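PDB 4YMR: protein Snx21 from Mus musculus, which binds membranes enriched in phosphatidylinositol 3-phosphate and phosphatidylinositol 4,5-bisphosphate and may take part in several stages of intracellular trafficking. Local coordinates for residues L55-L60 and S77-Q82. Sequence-based numbering, arbitrary orientation.
Sequences LTLAGL and SEKALQ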
loop_
_atom_site.group_PDB
_atom_site.type_symbol
_atom_site.label_atom_id
_atom_site.label_comp_id
_atom_site.label_asym_id
_atom_site.label_seq_id
_atom_site.Cartn_x
_atom_site.Cartn_y
_atom_site.Cartn_z
ATOM N N LEU A 55 -3.912 -7.755 -1.178
ATOM C CA LEU A 55 -4.374 -8.582 -0.065
ATOM C C LEU A 55 -5.694 -9.281 -0.413
ATOM O O LEU A 55 -5.904 -10.454 -0.095
ATOM C CB LEU A 55 -4.551 -7.756 1.209
ATOM C CG LEU A 55 -4.881 -8.628 2.423
ATOM C CD1 LEU A 55 -3.593 -9.057 3.101
ATOM C CD2 LEU A 55 -5.777 -7.910 3.393
ATOM N N THR A 56 -6.583 -8.537 -1.061
ATOM C CA THR A 56 -7.842 -9.071 -1.528
ATOM C C THR A 56 -7.653 -10.219 -2.515
ATOM O O THR A 56 -8.265 -11.273 -2.377
ATOM C CB THR A 56 -8.666 -7.977 -2.201
ATOM O OG1 THR A 56 -8.750 -6.849 -1.327
ATOM C CG2 THR A 56 -10.046 -8.491 -2.535
ATOM N N LEU A 57 -6.812 -10.002 -3.517
ATOM C CA LEU A 57 -6.507 -11.031 -4.507
ATOM C C LEU A 57 -5.814 -12.240 -3.877
ATOM O O LEU A 57 -6.025 -13.391 -4.282
ATOM C CB LEU A 57 -5.637 -10.444 -5.607
ATOM C CG LEU A 57 -6.346 -9.466 -6.534
ATOM C CD1 LEU A 57 -5.331 -8.697 -7.362
ATOM C CD2 LEU A 57 -7.307 -10.209 -7.421
ATOM N N ALA A 58 -4.986 -11.988 -2.879
ATOM C CA ALA A 58 -4.387 -13.113 -2.178
ATOM C C ALA A 58 -5.491 -13.932 -1.469
ATOM O O ALA A 58 -5.442 -15.159 -1.454
ATOM C CB ALA A 58 -3.284 -12.650 -1.204
ATOM N N GLY A 59 -6.489 -13.244 -0.913
ATOM C CA GLY A 59 -7.593 -13.898 -0.237
ATOM C C GLY A 59 -8.366 -14.768 -1.203
ATOM O O GLY A 59 -8.611 -15.957 -0.944
ATOM N N LEU A 60 -8.732 -14.169 -2.334
ATOM C CA LEU A 60 -9.406 -14.884 -3.414
ATOM C C LEU A 60 -8.610 -16.099 -3.924
ATOM O O LEU A 60 -9.152 -17.195 -4.046
ATOM C CB LEU A 60 -9.730 -13.923 -4.560
ATOM C CG LEU A 60 -10.764 -12.828 -4.267
ATOM C CD1 LEU A 60 -10.918 -11.901 -5.460
ATOM C CD2 LEU A 60 -12.117 -13.454 -3.892
ATOM N N SER A 77 -4.050 -14.560 -9.548
ATOM C CA SER A 77 -2.601 -14.386 -9.644
ATOM C C SER A 77 -2.197 -13.521 -10.812
ATOM O O SER A 77 -1.291 -12.709 -10.688
ATOM C CB SER A 77 -1.900 -15.737 -9.788
ATOM O OG SER A 77 -1.988 -16.449 -8.579
ATOM N N GLU A 78 -2.853 -13.724 -11.953
ATOM C CA GLU A 78 -2.579 -12.908 -13.126
ATOM C C GLU A 78 -2.877 -11.431 -12.833
ATOM O O GLU A 78 -2.044 -10.558 -13.100
ATOM C CB GLU A 78 -3.344 -13.405 -14.374
ATOM C CG GLU A 78 -3.063 -12.575 -15.635
ATOM C CD GLU A 78 -1.577 -12.544 -16.035
ATOM O OE1 GLU A 78 -0.891 -13.577 -15.870
ATOM O OE2 GLU A 78 -1.091 -11.489 -16.514
ATOM N N LYS A 79 -4.058 -11.165 -12.283
ATOM C CA LYS A 79 -4.453 -9.802 -11.963
ATOM C C LYS A 79 -3.410 -9.158 -11.048
ATOM O O LYS A 79 -2.998 -8.018 -11.261
ATOM C CB LYS A 79 -5.852 -9.771 -11.339
ATOM C CG LYS A 79 -6.411 -8.366 -11.188
ATOM C CD LYS A 79 -6.257 -7.576 -12.485
ATOM C CE LYS A 79 -6.610 -6.107 -12.285
ATOM N NZ LYS A 79 -6.244 -5.267 -13.464
ATOM N N ALA A 80 -2.955 -9.923 -10.061
ATOM C CA ALA A 80 -2.000 -9.427 -9.086
ATOM C C ALA A 80 -0.679 -9.062 -9.747
ATOM O O ALA A 80 -0.122 -8.000 -9.497
ATOM C CB ALA A 80 -1.784 -10.463 -7.978
ATOM N N LEU A 81 -0.181 -9.956 -10.591
ATOM C CA LEU A 81 1.106 -9.760 -11.248
ATOM C C LEU A 81 1.072 -8.567 -12.195
ATOM O O LEU A 81 2.061 -7.854 -12.317
ATOM C CB LEU A 81 1.553 -11.046 -11.951
ATOM C CG LEU A 81 1.868 -12.184 -10.974
ATOM C CD1 LEU A 81 2.084 -13.502 -11.689
ATOM C CD2 LEU A 81 3.088 -11.803 -10.144
ATOM N N GLN A 82 -0.069 -8.348 -12.852
ATOM C CA GLN A 82 -0.293 -7.110 -13.600
ATOM C C GLN A 82 -0.164 -5.880 -12.716
ATOM O O GLN A 82 0.619 -4.980 -13.015
ATOM C CB GLN A 82 -1.666 -7.105 -14.257
ATOM C CG GLN A 82 -1.827 -8.046 -15.412
ATOM C CD GLN A 82 -3.257 -8.092 -15.895
ATOM O OE1 GLN A 82 -4.055 -7.200 -15.574
ATOM N NE2 GLN A 82 -3.601 -9.145 -16.666
#
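Leu-57 reaches across to Ala-80 and Lys-79 with a single methyl group, and this one methyl makes every close contact between 55-60 and 77-82. Its CD1 lies 3.8 Å from the backbone N of Ala-80 and touches the CA of that residue equally closely, so the methyl rests on the helix backbone itself. A leucine suits the place because it is apolar and sends one methyl, CD1, onto a helix whose nearest CA, that of Ala-80, is 6.6 Å from the CA of Leu-57. The side chain leaves its helix with CG turned away from the carbonyl carbon (chi1 -71°), and the nearly extended second torsion (166°) carries CD1 forward onto its neighbour. Ala-80 is the small partner that permits this approach: its CB also points at the facing helix and meets CD1 of Leu-57 at 4.0 Å. Lys-79 closes one flank with the aliphatic root of its chain. Its CG packs 4.0 Å from CD1 of Leu-57, whereas the bend at chi2 (48°) leads the rest of the chain away, taking the charged NZ clear of this apolar meeting. The contact is thus purely one of van der Waals packing. It joins helix 52-66 to helix 70-85, two successive helices of the TPR region in this domain-swapped PXB/TPR fragment. Leu-57 also touches Leu-83 farther along helix 70-85 and Trp-38 of helix 27-43, while Phe-96 of the second subunit packs against Ala-80, so helix 27-43 of the same chain and the second subunit both pack against this helix pair.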